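Local atomic coordinates of tRNA (guanine(9)-N1)-methyltransferase (Schizosaccharomyces pombe, PDB entry 4JWF), a protein that catalyses the S-adenosyl-L-methionine-dependent methylation of N1 of guanosine 9 in cytoplasmic tRNA. Residues P28-I33 / L130-I135; N125-L130 / K161-P166. All coordinates share one frame; numbering follows the deposited sequence.

Contact 1 (P28-I33 / L130-I135); sequences PSSIRI and LDEDKI
The carboxylate of E132 reaches across to S29 and S30, just ahead of the point where two neighbouring parallel strands of the SPOUT methyltransferase core, 32-36 and 135-139, come together. Both its oxygens are engaged: S29 OG donates to E132 OE2 at 2.9 Å, and the backbone S30 N donates to E132 OE1 at 2.8 Å in an almost straight bond. Both donors arrive on the syn side of the oxygen they meet, tilted about 30° out of the carboxylate plane, so the group is held through both oxygens. The E132 chain bends at chi2 (-76°), which turns the carboxylate toward the two serines. S29 OG also accepts from the backbone N of I31, an ST turn, so one hydroxyl serves the glutamate and its own loop.

I31 crosses E132 at about a right angle. I31 CG1 leans on the carbonyl oxygen of D131, 3.2 Å away, while I31 CD1 reaches L130 CB at 3.9 Å; L192 of helix 181-194 and Y136 also pack on I31. On the other segment D131 to K134 form a type I turn, closed by the backbone bond from K134 N to D131 O, and this turn leads the chain into strand 135-139.

At the bridge itself R32 and I135 pair in parallel, their CA atoms 4.8 Å apart and their side chains on the same face of the sheet. The arginine chain is bent at chi2 and chi3, folding its guanidinium back over the isoleucine. I135 CG1 lies over one face of this flat group, while the carbonyl oxygen of D133 stands at its edge, a longer approach. The closest touch between the two side chains is R32 NH2 to I135 CG1, 3.3 Å.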
loop_
_atom_site.group_PDB
_atom_site.type_symbol
_atom_site.label_atom_id
_atom_site.label_comp_id
_atom_site.label_asym_id
_atom_site.label_seq_id
_atom_site.Cartn_x
_atom_site.Cartn_y
_atom_site.Cartn_z
ATOM N N PRO A 28 5.998 -16.551 5.774
ATOM C CA PRO A 28 5.355 -15.284 6.110
ATOM C C PRO A 28 6.324 -14.241 6.663
ATOM O O PRO A 28 7.308 -14.579 7.327
ATOM C CB PRO A 28 4.330 -15.687 7.169
ATOM C CG PRO A 28 3.989 -17.107 6.811
ATOM C CD PRO A 28 5.294 -17.697 6.383
ATOM N N SER A 29 6.047 -12.981 6.355
ATOM C CA SER A 29 6.841 -11.864 6.834
ATOM C C SER A 29 6.125 -11.195 7.998
ATOM O O SER A 29 4.896 -11.287 8.126
ATOM C CB SER A 29 7.066 -10.867 5.696
ATOM O OG SER A 29 7.626 -9.658 6.169
ATOM N N SER A 30 6.902 -10.527 8.845
ATOM C CA SER A 30 6.370 -9.806 9.995
ATOM C C SER A 30 5.951 -8.372 9.678
ATOM O O SER A 30 5.237 -7.742 10.448
ATOM C CB SER A 30 7.386 -9.815 11.131
ATOM O OG SER A 30 7.115 -10.903 11.980
ATOM N N ILE A 31 6.413 -7.858 8.547
ATOM C CA ILE A 31 5.995 -6.549 8.058
ATOM C C ILE A 31 4.472 -6.424 8.038
ATOM O O ILE A 31 3.778 -7.335 7.600
ATOM C CB ILE A 31 6.596 -6.293 6.667
ATOM C CG1 ILE A 31 8.091 -5.980 6.826
ATOM C CG2 ILE A 31 5.875 -5.148 5.952
ATOM C CD1 ILE A 31 8.942 -6.121 5.572
ATOM N N ARG A 32 3.962 -5.321 8.582
ATOM C CA ARG A 32 2.569 -4.907 8.367
ATOM C C ARG A 32 2.518 -3.878 7.238
ATOM O O ARG A 32 3.354 -2.972 7.173
ATOM C CB ARG A 32 1.980 -4.285 9.629
ATOM C CG ARG A 32 1.344 -5.252 10.634
ATOM C CD ARG A 32 2.375 -6.100 11.364
ATOM N NE ARG A 32 3.477 -5.299 11.881
ATOM C CZ ARG A 32 3.499 -4.736 13.090
ATOM N NH1 ARG A 32 2.472 -4.892 13.918
ATOM N NH2 ARG A 32 4.557 -4.028 13.475
ATOM N N ILE A 33 1.543 -4.013 6.355
ATOM C CA ILE A 33 1.307 -2.999 5.334
ATOM C C ILE A 33 -0.099 -2.459 5.504
ATOM O O ILE A 33 -1.054 -3.229 5.538
ATOM C CB ILE A 33 1.561 -3.514 3.896
ATOM C CG1 ILE A 33 3.054 -3.744 3.682
ATOM C CG2 ILE A 33 1.076 -2.501 2.849
ATOM C CD1 ILE A 33 3.359 -4.539 2.426
ATOM N N LEU A 130 13.311 -2.803 3.192
ATOM C CA LEU A 130 12.157 -2.968 4.073
ATOM C C LEU A 130 12.565 -3.720 5.334
ATOM O O LEU A 130 13.162 -4.787 5.259
ATOM C CB LEU A 130 10.995 -3.673 3.354
ATOM C CG LEU A 130 10.512 -3.158 1.984
ATOM C CD1 LEU A 130 9.416 -4.065 1.430
ATOM C CD2 LEU A 130 10.033 -1.706 2.035
ATOM N N ASP A 131 12.263 -3.146 6.493
ATOM C CA ASP A 131 12.579 -3.780 7.772
ATOM C C ASP A 131 11.394 -4.587 8.275
ATOM O O ASP A 131 10.257 -4.089 8.275
ATOM C CB ASP A 131 12.921 -2.735 8.835
ATOM C CG ASP A 131 14.117 -1.877 8.473
ATOM O OD1 ASP A 131 14.828 -2.197 7.487
ATOM O OD2 ASP A 131 14.341 -0.872 9.203
ATOM N N GLU A 132 11.674 -5.809 8.737
ATOM C CA GLU A 132 10.652 -6.714 9.291
ATOM C C GLU A 132 9.885 -6.122 10.485
ATOM O O GLU A 132 8.750 -6.513 10.747
ATOM C CB GLU A 132 11.255 -8.086 9.660
ATOM C CG GLU A 132 11.703 -8.965 8.463
ATOM C CD GLU A 132 10.544 -9.638 7.707
ATOM O OE1 GLU A 132 9.677 -10.280 8.351
ATOM O OE2 GLU A 132 10.512 -9.537 6.455
ATOM N N ASP A 133 10.498 -5.178 11.195
ATOM C CA ASP A 133 9.854 -4.539 12.358
ATOM C C ASP A 133 8.960 -3.318 12.015
ATOM O O ASP A 133 8.219 -2.811 12.866
ATOM C CB ASP A 133 10.910 -4.157 13.406
ATOM C CG ASP A 133 11.998 -3.236 12.852
ATOM O OD1 ASP A 133 12.475 -3.466 11.714
ATOM O OD2 ASP A 133 12.391 -2.279 13.563
ATOM N N LYS A 134 9.025 -2.859 10.768
ATOM C CA LYS A 134 8.349 -1.625 10.369
ATOM C C LYS A 134 6.929 -1.841 9.830
ATOM O O LYS A 134 6.537 -2.963 9.485
ATOM C CB LYS A 134 9.199 -0.846 9.353
ATOM C CG LYS A 134 10.490 -0.258 9.921
ATOM C CD LYS A 134 10.254 1.059 10.649
ATOM C CE LYS A 134 11.216 1.249 11.817
ATOM N NZ LYS A 134 12.653 1.179 11.422
ATOM N N ILE A 135 6.175 -0.743 9.774
ATOM C CA ILE A 135 4.789 -0.733 9.337
ATOM C C ILE A 135 4.670 0.292 8.212
ATOM O O ILE A 135 4.735 1.493 8.456
ATOM C CB ILE A 135 3.839 -0.352 10.497
ATOM C CG1 ILE A 135 4.019 -1.299 11.695
ATOM C CG2 ILE A 135 2.408 -0.330 10.023
ATOM C CD1 ILE A 135 3.535 -0.715 13.025
#

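Contact 2 (N125-L130 / K161-P166); sequences NTITEL and KTAKLP. With SAH (S-adenosyl-L-homocysteine), chain C.
I127 lays CB against the methyl of A163, the two CB atoms 3.8 Å apart, and turns CG2 toward CD of the P166 ring. The backbones beside them are bridged at T126 and K164: K164 N gives a nearly straight bond to N125 O (3.0 Å), approaching from above the carbonyl plane, and I127 N donates to K164 O (2.9 Å), almost in line with the carbonyl bond. N125 adds a side-chain bond, ND2 to T162 O at 2.8 Å, with the acceptor lying in its amide plane.

K164 sets CG between its backbone N and carbonyl carbon (chi1 58°), then runs extended, placing CG 3.1 Å from N125 O and CE beside T126 OG1. With an alanine in place of K164, N125 O and T126 OG1 would probably lose the aliphatic chain that lies against them. T126 CG2 meets P166, and W197 of helix 197-204 touches I127, L165 and P166.

On the ligand side, L165 N donates to N1 of S-adenosyl-L-homocysteine at 2.9 Å. Because the donor is a backbone N-H, N1 is probably unprotonated, as in neutral adenine, so the chain just beyond strand 161-163 probably helps recognise the base through its main chain.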
loop_
_atom_site.group_PDB
_atom_site.type_symbol
_atom_site.label_atom_id
_atom_site.label_comp_id
_atom_site.label_asym_id
_atom_site.label_seq_id
_atom_site.Cartn_x
_atom_site.Cartn_y
_atom_site.Cartn_z
ATOM N N ASN A 125 13.073 11.571 1.809
ATOM C CA ASN A 125 13.697 10.260 2.032
ATOM C C ASN A 125 13.463 9.257 0.917
ATOM O O ASN A 125 12.457 9.314 0.221
ATOM C CB ASN A 125 13.199 9.638 3.326
ATOM C CG ASN A 125 13.391 10.529 4.514
ATOM O OD1 ASN A 125 14.455 11.112 4.707
ATOM N ND2 ASN A 125 12.360 10.641 5.330
ATOM N N THR A 126 14.399 8.327 0.763
ATOM C CA THR A 126 14.225 7.216 -0.157
ATOM C C THR A 126 14.341 5.903 0.606
ATOM O O THR A 126 15.245 5.718 1.428
ATOM C CB THR A 126 15.223 7.265 -1.322
ATOM O OG1 THR A 126 15.047 8.487 -2.041
ATOM C CG2 THR A 126 14.985 6.122 -2.282
ATOM N N ILE A 127 13.396 5.011 0.334
ATOM C CA ILE A 127 13.343 3.700 0.943
ATOM C C ILE A 127 14.320 2.807 0.168
ATOM O O ILE A 127 14.240 2.702 -1.053
ATOM C CB ILE A 127 11.865 3.178 0.941
ATOM C CG1 ILE A 127 11.457 2.577 2.297
ATOM C CG2 ILE A 127 11.556 2.294 -0.263
ATOM C CD1 ILE A 127 12.148 1.296 2.672
ATOM N N THR A 128 15.281 2.214 0.864
ATOM C CA THR A 128 16.225 1.306 0.208
ATOM C C THR A 128 15.952 -0.147 0.576
ATOM O O THR A 128 16.138 -1.050 -0.236
ATOM C CB THR A 128 17.705 1.650 0.520
ATOM O OG1 THR A 128 17.946 1.560 1.930
ATOM C CG2 THR A 128 18.054 3.047 0.025
ATOM N N GLU A 129 15.484 -0.356 1.798
ATOM C CA GLU A 129 15.301 -1.691 2.338
ATOM C C GLU A 129 14.078 -1.715 3.253
ATOM O O GLU A 129 13.832 -0.758 3.995
ATOM C CB GLU A 129 16.564 -2.087 3.106
ATOM C CG GLU A 129 16.589 -3.499 3.660
ATOM C CD GLU A 129 17.995 -3.972 4.026
ATOM O OE1 GLU A 129 18.988 -3.385 3.521
ATOM O OE2 GLU A 129 18.096 -4.942 4.818
ATOM N N LEU A 130 13.311 -2.803 3.192
ATOM C CA LEU A 130 12.157 -2.968 4.073
ATOM C C LEU A 130 12.565 -3.720 5.334
ATOM O O LEU A 130 13.162 -4.787 5.259
ATOM C CB LEU A 130 10.995 -3.673 3.354
ATOM C CG LEU A 130 10.512 -3.158 1.984
ATOM C CD1 LEU A 130 9.416 -4.065 1.430
ATOM C CD2 LEU A 130 10.033 -1.706 2.035
ATOM N N LYS A 161 7.605 9.229 9.881
ATOM C CA LYS A 161 8.550 9.223 8.779
ATOM C C LYS A 161 7.865 8.942 7.439
ATOM O O LYS A 161 6.870 8.211 7.385
ATOM C CB LYS A 161 9.590 8.133 9.059
ATOM C CG LYS A 161 11.011 8.470 8.644
ATOM C CD LYS A 161 11.935 7.262 8.800
ATOM C CE LYS A 161 12.071 6.807 10.257
ATOM N NZ LYS A 161 12.831 5.524 10.372
ATOM N N THR A 162 8.401 9.520 6.367
ATOM C CA THR A 162 7.975 9.193 5.005
ATOM C C THR A 162 9.163 8.747 4.138
ATOM O O THR A 162 10.323 8.969 4.494
ATOM C CB THR A 162 7.232 10.367 4.290
ATOM O OG1 THR A 162 8.168 11.375 3.892
ATOM C CG2 THR A 162 6.165 10.997 5.190
ATOM N N ALA A 163 8.865 8.126 3.001
ATOM C CA ALA A 163 9.879 7.652 2.077
ATOM C C ALA A 163 9.257 7.392 0.715
ATOM O O ALA A 163 8.132 6.917 0.620
ATOM C CB ALA A 163 10.536 6.379 2.606
ATOM N N LYS A 164 10.001 7.716 -0.335
ATOM C CA LYS A 164 9.604 7.387 -1.688
ATOM C C LYS A 164 10.285 6.104 -2.154
ATOM O O LYS A 164 11.286 5.678 -1.577
ATOM C CB LYS A 164 9.889 8.553 -2.640
ATOM C CG LYS A 164 11.333 9.004 -2.704
ATOM C CD LYS A 164 11.453 10.331 -3.435
ATOM C CE LYS A 164 12.901 10.786 -3.535
ATOM N NZ LYS A 164 13.044 11.824 -4.601
ATOM N N LEU A 165 9.722 5.483 -3.186
ATOM C CA LEU A 165 10.311 4.296 -3.792
ATOM C C LEU A 165 11.571 4.651 -4.587
ATOM O O LEU A 165 11.625 5.701 -5.235
ATOM C CB LEU A 165 9.295 3.586 -4.689
ATOM C CG LEU A 165 8.120 2.829 -4.061
ATOM C CD1 LEU A 165 7.224 2.285 -5.165
ATOM C CD2 LEU A 165 8.593 1.701 -3.153
ATOM N N PRO A 166 12.590 3.776 -4.550
ATOM C CA PRO A 166 13.837 4.091 -5.245
ATOM C C PRO A 166 13.724 3.850 -6.748
ATOM O O PRO A 166 14.624 3.262 -7.356
ATOM C CB PRO A 166 14.838 3.126 -4.612
ATOM C CG PRO A 166 14.024 1.936 -4.257
ATOM C CD PRO A 166 12.630 2.435 -3.931
HETATM N N SAH C . -1.483 12.511 -4.414
HETATM C CA SAH C . -1.332 11.207 -3.696
HETATM C CB SAH C . -0.796 10.144 -4.662
HETATM C CG SAH C . -1.694 8.914 -4.685
HETATM S SD SAH C . -0.872 7.497 -5.362
HETATM C C SAH C . -0.405 11.412 -2.527
HETATM O O SAH C . -0.246 12.528 -2.029
HETATM O OXT SAH C . 0.233 10.486 -2.023
HETATM C "C5'" SAH C . -1.354 6.279 -4.173
HETATM C "C4'" SAH C . -0.364 6.006 -3.023
HETATM O "O4'" SAH C . 0.703 5.147 -3.437
HETATM C "C3'" SAH C . 0.301 7.214 -2.376
HETATM O "O3'" SAH C . -0.432 7.680 -1.251
HETATM C "C2'" SAH C . 1.654 6.714 -1.926
HETATM O "O2'" SAH C . 1.592 6.172 -0.608
HETATM C "C1'" SAH C . 1.934 5.540 -2.822
HETATM N N9 SAH C . 2.935 5.898 -3.858
HETATM C C8 SAH C . 2.692 6.148 -5.164
HETATM N N7 SAH C . 3.845 6.410 -5.843
HETATM C C5 SAH C . 4.851 6.323 -4.947
HETATM C C6 SAH C . 6.324 6.469 -4.973
HETATM N N6 SAH C . 6.963 6.781 -6.126
HETATM N N1 SAH C . 7.011 6.289 -3.822
HETATM C C2 SAH C . 6.399 5.981 -2.658
HETATM N N3 SAH C . 5.061 5.829 -2.560
HETATM C C4 SAH C . 4.250 5.982 -3.648
#

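Overall arrangement
Contacts 1 and 2 share L130, where the long loop between strands 116-119 and 135-139 passes from one to the other; their centres lie 14 Å apart. Earlier in this loop, 125-130 lies along the edge strand 161-163 and the residues just after it, where L165 bonds the adenine. Contact 2 thus lies directly at the cofactor pocket, with A163, K164 and L165 among its residues. Contact 1 stands further back, joining the loop's end to strand 32-36; the L130 side chain is about 10 Å from the ligand and about 6 Å from the side chains of L119 and L165, both cofactor-binding residues. Helix 181-194 packs on L130 through L188 and W191.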